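Local coordinates for putative polyketide synthase (Brevibacillus brevis, PDB 6HP2), which binds S-adenosyl-L-homocysteine as the O-methyltransferase domain of a trans-AT polyketide synthase multienzyme that probably takes part in making the antibiotic bacillaene, at residues 102-107 and 124-129; 44-49 and 168-173; 223-228 and 305-310. All blocks are in the same frame, centred on the assembly; numbering follows the deposited sequence.

Contact 1. Residues 102-107 and 124-129; sequences FGCGHG and GFTITK. With SAH (S-adenosyl-L-homocysteine), chain B.
The glycine-rich loop after the first strand of the Rossmann-like methyltransferase fold, F102-G107, meets the adjacent parallel strand at G124-F125 and the residues after it, beside the bound S-adenosyl-L-homocysteine. One backbone bond joins them: C104 N donates to F125 O at 2.9 Å, and the donor lies 29° out of the carbonyl plane. C104 SG, turned between its own backbone N and carbonyl carbon (chi1 60°), lies against the strand, 3.8 Å from G124 CA and 3.9 Å from T126 CB. G103 and G105, without side chains, let the ribose and the homocysteine chain lie close to the loop backbone. The loop turns back through a type II' turn, C104-G107, and holds the ligand by its backbone: G103 O accepts from the amino N at 2.9 Å, and G105 N makes a weak bond to O3'. From the loop that follows the strand, T128 OG1, at the N-cap position of helix 129-141, is hydrogen-bonded to O2' at 3.0 Å, while I127 lays CG2 and CB against the adenine. T126 OG1 is hydrogen-bonded to Q131 of helix 129-141, whose side chain also binds the ligand. Strand 148-152 continues the sheet beyond strand 121-126 and packs I150 on C104 and T126; the F102 ring reaches L182 and I186 of helix 179-188.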
loop_
_atom_site.group_PDB
_atom_site.type_symbol
_atom_site.label_atom_id
_atom_site.label_comp_id
_atom_site.label_asym_id
_atom_site.label_seq_id
_atom_site.Cartn_x
_atom_site.Cartn_y
_atom_site.Cartn_z
ATOM N N PHE A 102 8.635 -0.551 -3.747
ATOM C CA PHE A 102 9.246 -1.883 -3.740
ATOM C C PHE A 102 8.274 -3.014 -4.110
ATOM O O PHE A 102 8.653 -4.179 -4.020
ATOM C CB PHE A 102 9.942 -2.189 -2.433
ATOM C CG PHE A 102 9.082 -2.198 -1.222
ATOM C CD1 PHE A 102 8.419 -3.356 -0.849
ATOM C CD2 PHE A 102 9.099 -1.109 -0.350
ATOM C CE1 PHE A 102 7.682 -3.440 0.341
ATOM C CE2 PHE A 102 8.397 -1.163 0.863
ATOM C CZ PHE A 102 7.653 -2.352 1.215
ATOM N N GLY A 103 7.055 -2.686 -4.518
ATOM C CA GLY A 103 6.096 -3.641 -5.124
ATOM C C GLY A 103 5.146 -2.826 -5.980
ATOM O O GLY A 103 4.013 -2.508 -5.569
ATOM N N CYS A 104 5.583 -2.461 -7.198
ATOM C CA CYS A 104 4.966 -1.305 -7.832
ATOM C C CYS A 104 3.764 -1.621 -8.756
ATOM O O CYS A 104 3.263 -0.690 -9.408
ATOM C CB CYS A 104 6.037 -0.534 -8.621
ATOM S SG CYS A 104 6.854 -1.567 -9.955
ATOM N N GLY A 105 3.216 -2.834 -8.741
ATOM C CA GLY A 105 2.008 -3.091 -9.499
ATOM C C GLY A 105 2.230 -2.773 -10.995
ATOM O O GLY A 105 3.200 -3.188 -11.607
ATOM N N HIS A 106 1.319 -2.017 -11.573
ATOM C CA HIS A 106 1.450 -1.562 -12.948
ATOM C C HIS A 106 2.258 -0.291 -13.091
ATOM O O HIS A 106 2.182 0.339 -14.154
ATOM C CB HIS A 106 0.080 -1.324 -13.544
ATOM C CG HIS A 106 -0.743 -2.580 -13.698
ATOM N ND1 HIS A 106 -2.121 -2.564 -13.789
ATOM C CD2 HIS A 106 -0.384 -3.885 -13.738
ATOM C CE1 HIS A 106 -2.575 -3.803 -13.879
ATOM N NE2 HIS A 106 -1.540 -4.627 -13.861
ATOM N N GLY A 107 2.956 0.139 -12.029
ATOM C CA GLY A 107 3.848 1.306 -12.114
ATOM C C GLY A 107 3.198 2.651 -11.972
ATOM O O GLY A 107 3.871 3.698 -12.155
ATOM N N GLY A 124 10.905 1.452 -9.440
ATOM C CA GLY A 124 10.014 0.393 -8.961
ATOM C C GLY A 124 10.606 -0.998 -9.105
ATOM O O GLY A 124 11.366 -1.279 -10.033
ATOM N N PHE A 125 10.268 -1.867 -8.139
ATOM C CA PHE A 125 10.525 -3.290 -8.191
ATOM C C PHE A 125 9.144 -3.952 -8.251
ATOM O O PHE A 125 8.245 -3.598 -7.464
ATOM C CB PHE A 125 11.248 -3.835 -6.967
ATOM C CG PHE A 125 12.742 -3.786 -7.003
ATOM C CD1 PHE A 125 13.432 -2.889 -7.789
ATOM C CD2 PHE A 125 13.473 -4.712 -6.254
ATOM C CE1 PHE A 125 14.754 -2.880 -7.811
ATOM C CE2 PHE A 125 14.837 -4.689 -6.268
ATOM C CZ PHE A 125 15.476 -3.776 -7.063
ATOM N N THR A 126 8.983 -4.917 -9.167
ATOM C CA THR A 126 7.868 -5.838 -9.099
ATOM C C THR A 126 8.341 -7.220 -9.486
ATOM O O THR A 126 9.123 -7.382 -10.425
ATOM C CB THR A 126 6.701 -5.441 -9.984
ATOM O OG1 THR A 126 5.685 -6.456 -9.864
ATOM C CG2 THR A 126 7.110 -5.231 -11.449
ATOM N N ILE A 127 7.910 -8.228 -8.721
ATOM C CA ILE A 127 8.369 -9.590 -8.988
ATOM C C ILE A 127 7.644 -10.236 -10.149
ATOM O O ILE A 127 8.074 -11.300 -10.616
ATOM C CB ILE A 127 8.214 -10.450 -7.721
ATOM C CG1 ILE A 127 9.092 -11.682 -7.821
ATOM C CG2 ILE A 127 6.736 -10.789 -7.479
ATOM C CD1 ILE A 127 9.386 -12.301 -6.498
ATOM N N THR A 128 6.582 -9.614 -10.644
ATOM C CA THR A 128 5.797 -10.120 -11.777
ATOM C C THR A 128 6.350 -9.534 -13.073
ATOM O O THR A 128 6.264 -8.324 -13.317
ATOM C CB THR A 128 4.328 -9.739 -11.588
ATOM O OG1 THR A 128 3.917 -10.049 -10.241
ATOM C CG2 THR A 128 3.438 -10.455 -12.596
ATOM N N LYS A 129 6.928 -10.394 -13.906
ATOM C CA LYS A 129 7.520 -9.942 -15.155
ATOM C C LYS A 129 6.540 -9.136 -15.984
ATOM O O LYS A 129 6.896 -8.064 -16.477
ATOM C CB LYS A 129 8.027 -11.142 -15.946
ATOM C CG LYS A 129 8.961 -10.802 -17.090
ATOM C CD LYS A 129 9.681 -12.065 -17.587
ATOM C CE LYS A 129 10.839 -11.738 -18.520
ATOM N NZ LYS A 129 10.373 -11.371 -19.883
HETATM N N SAH B . 1.567 -1.123 -5.024
HETATM C CA SAH B . 0.800 -1.442 -6.224
HETATM C CB SAH B . 0.612 -2.944 -6.403
HETATM C CG SAH B . 0.147 -3.703 -5.173
HETATM S SD SAH B . -0.233 -5.432 -5.582
HETATM C C SAH B . -0.526 -0.728 -6.127
HETATM O O SAH B . -1.348 -0.814 -7.039
HETATM O OXT SAH B . -0.768 -0.046 -5.137
HETATM C "C5'" SAH B . 1.249 -6.180 -4.864
HETATM C "C4'" SAH B . 2.510 -5.850 -5.659
HETATM O "O4'" SAH B . 3.651 -6.358 -4.933
HETATM C "C3'" SAH B . 2.551 -6.620 -7.020
HETATM O "O3'" SAH B . 3.045 -5.660 -7.967
HETATM C "C2'" SAH B . 3.548 -7.762 -6.832
HETATM O "O2'" SAH B . 4.235 -8.151 -7.985
HETATM C "C1'" SAH B . 4.490 -7.124 -5.787
HETATM N N9 SAH B . 5.305 -8.050 -5.005
HETATM C C8 SAH B . 4.892 -9.083 -4.212
HETATM N N7 SAH B . 5.996 -9.675 -3.745
HETATM C C5 SAH B . 7.085 -8.998 -4.180
HETATM C C6 SAH B . 8.455 -9.161 -4.014
HETATM N N6 SAH B . 9.009 -10.099 -3.247
HETATM N N1 SAH B . 9.303 -8.266 -4.598
HETATM C C2 SAH B . 8.826 -7.271 -5.431
HETATM N N3 SAH B . 7.473 -7.141 -5.613
HETATM C C4 SAH B . 6.635 -8.011 -5.038
#

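Contact 2. Residues 44-49 and 168-173; sequences YLTVCP and VGIEVS. With SAH (S-adenosyl-L-homocysteine), chain B.
T46 and E171 make the dense part of this contact. The T46 side chain lies obliquely against the glutamate: its CB is 3.1 Å from E171 OE2, and CG2 packs on the carboxyl carbon CD and, at 3.6 Å, on I170 CG2. E171 has CG anti to its carbonyl carbon (chi1 -67°) and an extended chain beyond it, which carries the carboxylate over to the 44-49 segment. There V47 N donates to E171 OE2 at 3.1 Å, on the syn side and 23° out of the carboxylate plane. The same oxygen is also hydrogen-bonded to Y286 OH, so two partners hold it. V47 CG2 comes within 3.3 Å of OE2, its side chain at about a right angle to that of E171. T46 OG1 turns back to V47 O and has a further, weak bond to R84.

The 168-173 segment is the end of the fourth parallel strand of the Rossmann-like sheet and the turn after it, while 44-49 is an N-terminal loop laid over the homocysteine end of S-adenosyl-L-homocysteine. I170 O accepts from the ligand amino N at 3.1 Å. From the other segment, L45 N donates almost straight (176°) to SAH O, a carboxylate oxygen, at 2.9 Å. T46 CG2 touches the second oxygen, OXT.

I170 and E171 are buried, whereas L45, T46 and V47 are all partly exposed. Packing is loosest at L45: its carbonyl O stays 3.9 Å from E171 OE1, and its side chain reaches the ligand and H106 rather than the strand end.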
loop_
_atom_site.group_PDB
_atom_site.type_symbol
_atom_site.label_atom_id
_atom_site.label_comp_id
_atom_site.label_asym_id
_atom_site.label_seq_id
_atom_site.Cartn_x
_atom_site.Cartn_y
_atom_site.Cartn_z
ATOM N N TYR A 44 -4.806 0.843 -10.001
ATOM C CA TYR A 44 -4.322 0.461 -8.686
ATOM C C TYR A 44 -4.837 -0.925 -8.377
ATOM O O TYR A 44 -5.990 -1.217 -8.662
ATOM C CB TYR A 44 -4.797 1.440 -7.631
ATOM C CG TYR A 44 -4.372 2.873 -7.899
ATOM C CD1 TYR A 44 -3.054 3.294 -7.711
ATOM C CD2 TYR A 44 -5.328 3.813 -8.253
ATOM C CE1 TYR A 44 -2.693 4.628 -7.953
ATOM C CE2 TYR A 44 -5.004 5.116 -8.486
ATOM C CZ TYR A 44 -3.686 5.533 -8.340
ATOM O OH TYR A 44 -3.362 6.830 -8.564
ATOM N N LEU A 45 -3.974 -1.771 -7.800
ATOM C CA LEU A 45 -4.324 -3.155 -7.472
ATOM C C LEU A 45 -4.606 -3.335 -5.980
ATOM O O LEU A 45 -4.222 -4.336 -5.378
ATOM C CB LEU A 45 -3.209 -4.090 -7.906
ATOM C CG LEU A 45 -2.731 -3.927 -9.376
ATOM C CD1 LEU A 45 -1.603 -4.898 -9.648
ATOM C CD2 LEU A 45 -3.890 -4.100 -10.310
ATOM N N THR A 46 -5.293 -2.395 -5.368
ATOM C CA THR A 46 -5.576 -2.433 -3.927
ATOM C C THR A 46 -7.067 -2.227 -3.656
ATOM O O THR A 46 -7.814 -1.726 -4.498
ATOM C CB THR A 46 -4.803 -1.313 -3.220
ATOM O OG1 THR A 46 -5.234 -0.061 -3.771
ATOM C CG2 THR A 46 -3.287 -1.459 -3.477
ATOM N N VAL A 47 -7.493 -2.573 -2.455
ATOM C CA VAL A 47 -8.824 -2.214 -1.994
ATOM C C VAL A 47 -8.803 -0.724 -1.672
ATOM O O VAL A 47 -7.789 -0.048 -1.877
ATOM C CB VAL A 47 -9.217 -3.095 -0.795
ATOM C CG1 VAL A 47 -9.276 -4.544 -1.262
ATOM C CG2 VAL A 47 -8.189 -2.918 0.333
ATOM N N CYS A 48 -9.929 -0.196 -1.227
ATOM C CA CYS A 48 -10.115 1.240 -1.087
ATOM C C CYS A 48 -11.104 1.461 0.036
ATOM O O CYS A 48 -11.928 0.584 0.326
ATOM C CB CYS A 48 -10.637 1.881 -2.388
ATOM S SG CYS A 48 -12.354 1.445 -2.869
ATOM N N PRO A 49 -11.057 2.633 0.689
ATOM C CA PRO A 49 -11.930 2.898 1.831
ATOM C C PRO A 49 -13.247 3.616 1.535
ATOM O O PRO A 49 -13.204 4.648 0.876
ATOM C CB PRO A 49 -11.084 3.869 2.642
ATOM C CG PRO A 49 -10.474 4.709 1.590
ATOM C CD PRO A 49 -10.066 3.709 0.547
ATOM N N VAL A 168 8.204 3.270 -0.701
ATOM C CA VAL A 168 6.766 3.125 -0.708
ATOM C C VAL A 168 6.452 1.652 -0.902
ATOM O O VAL A 168 6.974 1.022 -1.842
ATOM C CB VAL A 168 6.134 3.992 -1.811
ATOM C CG1 VAL A 168 4.628 3.719 -1.872
ATOM C CG2 VAL A 168 6.395 5.416 -1.557
ATOM N N GLY A 169 5.622 1.095 -0.001
ATOM C CA GLY A 169 5.097 -0.260 -0.210
ATOM C C GLY A 169 3.612 -0.338 0.045
ATOM O O GLY A 169 3.175 -0.493 1.206
ATOM N N ILE A 170 2.803 -0.209 -1.000
ATOM C CA ILE A 170 1.357 -0.240 -0.820
ATOM C C ILE A 170 0.836 -1.666 -1.039
ATOM O O ILE A 170 0.923 -2.178 -2.156
ATOM C CB ILE A 170 0.669 0.716 -1.809
ATOM C CG1 ILE A 170 1.097 2.158 -1.520
ATOM C CG2 ILE A 170 -0.841 0.582 -1.719
ATOM C CD1 ILE A 170 0.668 3.151 -2.578
ATOM N N GLU A 171 0.315 -2.307 0.019
ATOM C CA GLU A 171 -0.207 -3.681 -0.031
ATOM C C GLU A 171 0.820 -4.660 -0.596
ATOM O O GLU A 171 0.479 -5.513 -1.412
ATOM C CB GLU A 171 -1.521 -3.779 -0.822
ATOM C CG GLU A 171 -2.706 -3.086 -0.174
ATOM C CD GLU A 171 -4.025 -3.519 -0.784
ATOM O OE1 GLU A 171 -4.041 -4.547 -1.491
ATOM O OE2 GLU A 171 -5.044 -2.836 -0.556
ATOM N N VAL A 172 2.076 -4.532 -0.179
ATOM C CA VAL A 172 3.112 -5.401 -0.712
ATOM C C VAL A 172 3.858 -6.342 0.231
ATOM O O VAL A 172 4.226 -7.438 -0.186
ATOM C CB VAL A 172 4.201 -4.551 -1.400
ATOM C CG1 VAL A 172 5.397 -5.412 -1.772
ATOM C CG2 VAL A 172 3.639 -3.842 -2.622
ATOM N N SER A 173 4.073 -5.970 1.491
ATOM C CA SER A 173 4.910 -6.842 2.312
ATOM C C SER A 173 4.200 -8.107 2.778
ATOM O O SER A 173 4.900 -9.100 3.065
ATOM C CB SER A 173 5.500 -6.097 3.530
ATOM O OG SER A 173 4.621 -6.114 4.554
HETATM N N SAH B . 1.567 -1.123 -5.024
HETATM C CA SAH B . 0.800 -1.442 -6.224
HETATM C CB SAH B . 0.612 -2.944 -6.403
HETATM C CG SAH B . 0.147 -3.703 -5.173
HETATM S SD SAH B . -0.233 -5.432 -5.582
HETATM C C SAH B . -0.526 -0.728 -6.127
HETATM O O SAH B . -1.348 -0.814 -7.039
HETATM O OXT SAH B . -0.768 -0.046 -5.137
HETATM C "C5'" SAH B . 1.249 -6.180 -4.864
HETATM C "C4'" SAH B . 2.510 -5.850 -5.659
HETATM O "O4'" SAH B . 3.651 -6.358 -4.933
HETATM C "C3'" SAH B . 2.551 -6.620 -7.020
HETATM O "O3'" SAH B . 3.045 -5.660 -7.967
HETATM C "C2'" SAH B . 3.548 -7.762 -6.832
HETATM O "O2'" SAH B . 4.235 -8.151 -7.985
HETATM C "C1'" SAH B . 4.490 -7.124 -5.787
HETATM N N9 SAH B . 5.305 -8.050 -5.005
HETATM C C8 SAH B . 4.892 -9.083 -4.212
HETATM N N7 SAH B . 5.996 -9.675 -3.745
HETATM C C5 SAH B . 7.085 -8.998 -4.180
HETATM C C6 SAH B . 8.455 -9.161 -4.014
HETATM N N6 SAH B . 9.009 -10.099 -3.247
HETATM N N1 SAH B . 9.303 -8.266 -4.598
HETATM C C2 SAH B . 8.826 -7.271 -5.431
HETATM N N3 SAH B . 7.473 -7.141 -5.613
HETATM C C4 SAH B . 6.635 -8.011 -5.038
#

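Contact 3. Residues 223-228 and 305-310; sequences EWIELL and WNASKL
Helices 221-230 and 299-310 run roughly antiparallel here, the short axes 142° apart in direction and 9.2 Å apart at closest approach, with I225 and N306 the nearest pair of CA atoms at 5.5 Å. I225 carries most of the contact. Its CG1 is anti to the carbonyl carbon (chi1 -70°) and its CD1 anti to CA, an extended chain that reaches across to the other helix. CD1 lies over A307, 3.5 Å from its CA and 3.6 Å from its CB. Further back along the same side chain, CG1 meets L310 CD1 at 3.5 Å, tighter than usual van der Waals contact. The isoleucine and leucine side chains slide past each other in opposite directions, and so do those of I225 and N306, where I225 CG2 and CG1 each come to about 4.2 Å from N306 CB. A307, with only a methyl group, lets CD1 come close to the backbone of its helix.

The polar member is N306. Its ND2 gives a weak hydrogen bond to I225 O at 3.5 Å, nearly straight at 162°, and the same nitrogen lies 3.8 Å from L228 CB. The amide is held more firmly from outside the pair, ND2 donating to L233 O and OD1 accepting from I235 N. The buried amide thus has partners at both ends; it joins helix 299-310 to the start of strand 233-240, and more weakly to helix 221-230.

This packing lies away from the cofactor site. Helix 221-230 leads into strand 233-240, whose I235 packs on L228; L310 reaches I202 of strand 194-203, and L228 also meets F183 of helix 179-188. W224 packs on L198, D200 and I202 of strand 194-203, and its ring meets that of F289 in strand 284-293.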
loop_
_atom_site.group_PDB
_atom_site.type_symbol
_atom_site.label_atom_id
_atom_site.label_comp_id
_atom_site.label_asym_id
_atom_site.label_seq_id
_atom_site.Cartn_x
_atom_site.Cartn_y
_atom_site.Cartn_z
ATOM N N GLU A 223 5.153 -8.597 16.478
ATOM C CA GLU A 223 6.153 -8.867 15.457
ATOM C C GLU A 223 6.463 -7.603 14.647
ATOM O O GLU A 223 7.604 -7.393 14.244
ATOM C CB GLU A 223 5.692 -10.033 14.532
ATOM C CG GLU A 223 5.699 -11.370 15.192
ATOM C CD GLU A 223 5.106 -12.485 14.313
ATOM O OE1 GLU A 223 4.208 -12.201 13.496
ATOM O OE2 GLU A 223 5.555 -13.631 14.449
ATOM N N TRP A 224 5.463 -6.752 14.395
ATOM C CA TRP A 224 5.708 -5.512 13.670
ATOM C C TRP A 224 6.570 -4.557 14.475
ATOM O O TRP A 224 7.507 -3.943 13.948
ATOM C CB TRP A 224 4.367 -4.838 13.339
ATOM C CG TRP A 224 3.788 -5.216 12.033
ATOM C CD1 TRP A 224 2.648 -5.904 11.808
ATOM C CD2 TRP A 224 4.245 -4.775 10.747
ATOM N NE1 TRP A 224 2.383 -5.962 10.457
ATOM C CE2 TRP A 224 3.357 -5.285 9.784
ATOM C CE3 TRP A 224 5.344 -4.017 10.326
ATOM C CZ2 TRP A 224 3.529 -5.096 8.404
ATOM C CZ3 TRP A 224 5.509 -3.816 8.931
ATOM C CH2 TRP A 224 4.595 -4.342 8.010
ATOM N N ILE A 225 6.298 -4.467 15.773
ATOM C CA ILE A 225 7.098 -3.647 16.667
ATOM C C ILE A 225 8.567 -4.027 16.571
ATOM O O ILE A 225 9.458 -3.170 16.424
ATOM C CB ILE A 225 6.572 -3.803 18.103
ATOM C CG1 ILE A 225 5.203 -3.133 18.225
ATOM C CG2 ILE A 225 7.643 -3.291 19.156
ATOM C CD1 ILE A 225 4.510 -3.448 19.596
ATOM N N GLU A 226 8.841 -5.311 16.711
ATOM C CA GLU A 226 10.206 -5.828 16.721
ATOM C C GLU A 226 10.861 -5.851 15.341
ATOM O O GLU A 226 12.076 -5.604 15.228
ATOM C CB GLU A 226 10.189 -7.220 17.335
ATOM C CG GLU A 226 9.830 -7.183 18.833
ATOM C CD GLU A 226 9.549 -8.579 19.431
ATOM O OE1 GLU A 226 9.691 -9.622 18.744
ATOM O OE2 GLU A 226 9.108 -8.603 20.586
ATOM N N LEU A 227 10.086 -6.162 14.308
ATOM C CA LEU A 227 10.616 -6.172 12.954
ATOM C C LEU A 227 11.101 -4.776 12.569
ATOM O O LEU A 227 12.209 -4.602 12.058
ATOM C CB LEU A 227 9.545 -6.644 11.976
ATOM C CG LEU A 227 9.856 -6.546 10.473
ATOM C CD1 LEU A 227 11.029 -7.465 10.152
ATOM C CD2 LEU A 227 8.628 -6.914 9.647
ATOM N N LEU A 228 10.274 -3.767 12.813
ATOM C CA LEU A 228 10.666 -2.398 12.506
ATOM C C LEU A 228 11.835 -1.962 13.371
ATOM O O LEU A 228 12.831 -1.484 12.842
ATOM C CB LEU A 228 9.494 -1.440 12.685
ATOM C CG LEU A 228 8.311 -1.709 11.799
ATOM C CD1 LEU A 228 7.191 -0.716 12.126
ATOM C CD2 LEU A 228 8.653 -1.600 10.314
ATOM N N TRP A 305 8.647 2.920 21.582
ATOM C CA TRP A 305 7.976 3.915 20.752
ATOM C C TRP A 305 6.939 3.257 19.847
ATOM O O TRP A 305 5.783 3.701 19.738
ATOM C CB TRP A 305 9.013 4.643 19.919
ATOM C CG TRP A 305 8.451 5.755 19.117
ATOM C CD1 TRP A 305 7.934 5.692 17.873
ATOM C CD2 TRP A 305 8.286 7.116 19.565
ATOM N NE1 TRP A 305 7.506 6.936 17.489
ATOM C CE2 TRP A 305 7.698 7.827 18.516
ATOM C CE3 TRP A 305 8.580 7.793 20.762
ATOM C CZ2 TRP A 305 7.400 9.198 18.608
ATOM C CZ3 TRP A 305 8.289 9.150 20.851
ATOM C CH2 TRP A 305 7.706 9.834 19.783
ATOM N N ASN A 306 7.336 2.190 19.172
ATOM C CA ASN A 306 6.404 1.544 18.246
ATOM C C ASN A 306 5.190 0.977 18.971
ATOM O O ASN A 306 4.063 1.053 18.458
ATOM C CB ASN A 306 7.149 0.480 17.469
ATOM C CG ASN A 306 8.159 1.084 16.478
ATOM O OD1 ASN A 306 8.086 2.269 16.111
ATOM N ND2 ASN A 306 9.116 0.272 16.061
ATOM N N ALA A 307 5.398 0.417 20.179
ATOM C CA ALA A 307 4.289 -0.167 20.905
ATOM C C ALA A 307 3.285 0.908 21.287
ATOM O O ALA A 307 2.077 0.673 21.256
ATOM C CB ALA A 307 4.801 -0.874 22.158
ATOM N N SER A 308 3.776 2.088 21.676
ATOM C CA SER A 308 2.908 3.203 22.039
ATOM C C SER A 308 2.084 3.681 20.841
ATOM O O SER A 308 0.888 3.991 20.958
ATOM C CB SER A 308 3.779 4.360 22.594
ATOM O OG SER A 308 3.008 5.509 22.836
ATOM N N LYS A 309 2.721 3.814 19.685
ATOM C CA LYS A 309 1.968 4.196 18.507
ATOM C C LYS A 309 0.894 3.163 18.170
ATOM O O LYS A 309 -0.224 3.521 17.779
ATOM C CB LYS A 309 2.929 4.353 17.318
ATOM C CG LYS A 309 3.897 5.550 17.520
ATOM C CD LYS A 309 3.140 6.851 17.274
ATOM C CE LYS A 309 4.061 8.051 17.500
ATOM N NZ LYS A 309 3.415 9.280 16.979
ATOM N N LEU A 310 1.234 1.879 18.251
ATOM C CA LEU A 310 0.262 0.849 17.875
ATOM C C LEU A 310 -0.863 0.684 18.901
ATOM O O LEU A 310 -1.912 0.115 18.559
ATOM C CB LEU A 310 0.976 -0.465 17.664
ATOM C CG LEU A 310 1.791 -0.546 16.361
ATOM C CD1 LEU A 310 2.735 -1.669 16.292
ATOM C CD2 LEU A 310 0.896 -0.626 15.161
#

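In the fold
Contacts 1 and 2 line one cofactor pocket and share the central sheet: F102 N probably bonds to V168 O, and the F102 ring packs on G169 and V172. Contact 1 is buried and relies mainly on backbone groups and bare glycines; contact 2 is partly buried and brings a carboxylate to a loop from far earlier in the chain. The amino group of S-adenosyl-L-homocysteine bridges them through G103 O and I170 O. Contact 3, also buried but farther from the chain centre, is chiefly aliphatic helix packing with one amide. It touches contact 2 where W224 packs on S173, and its centre is about 27 Å from that of contact 1.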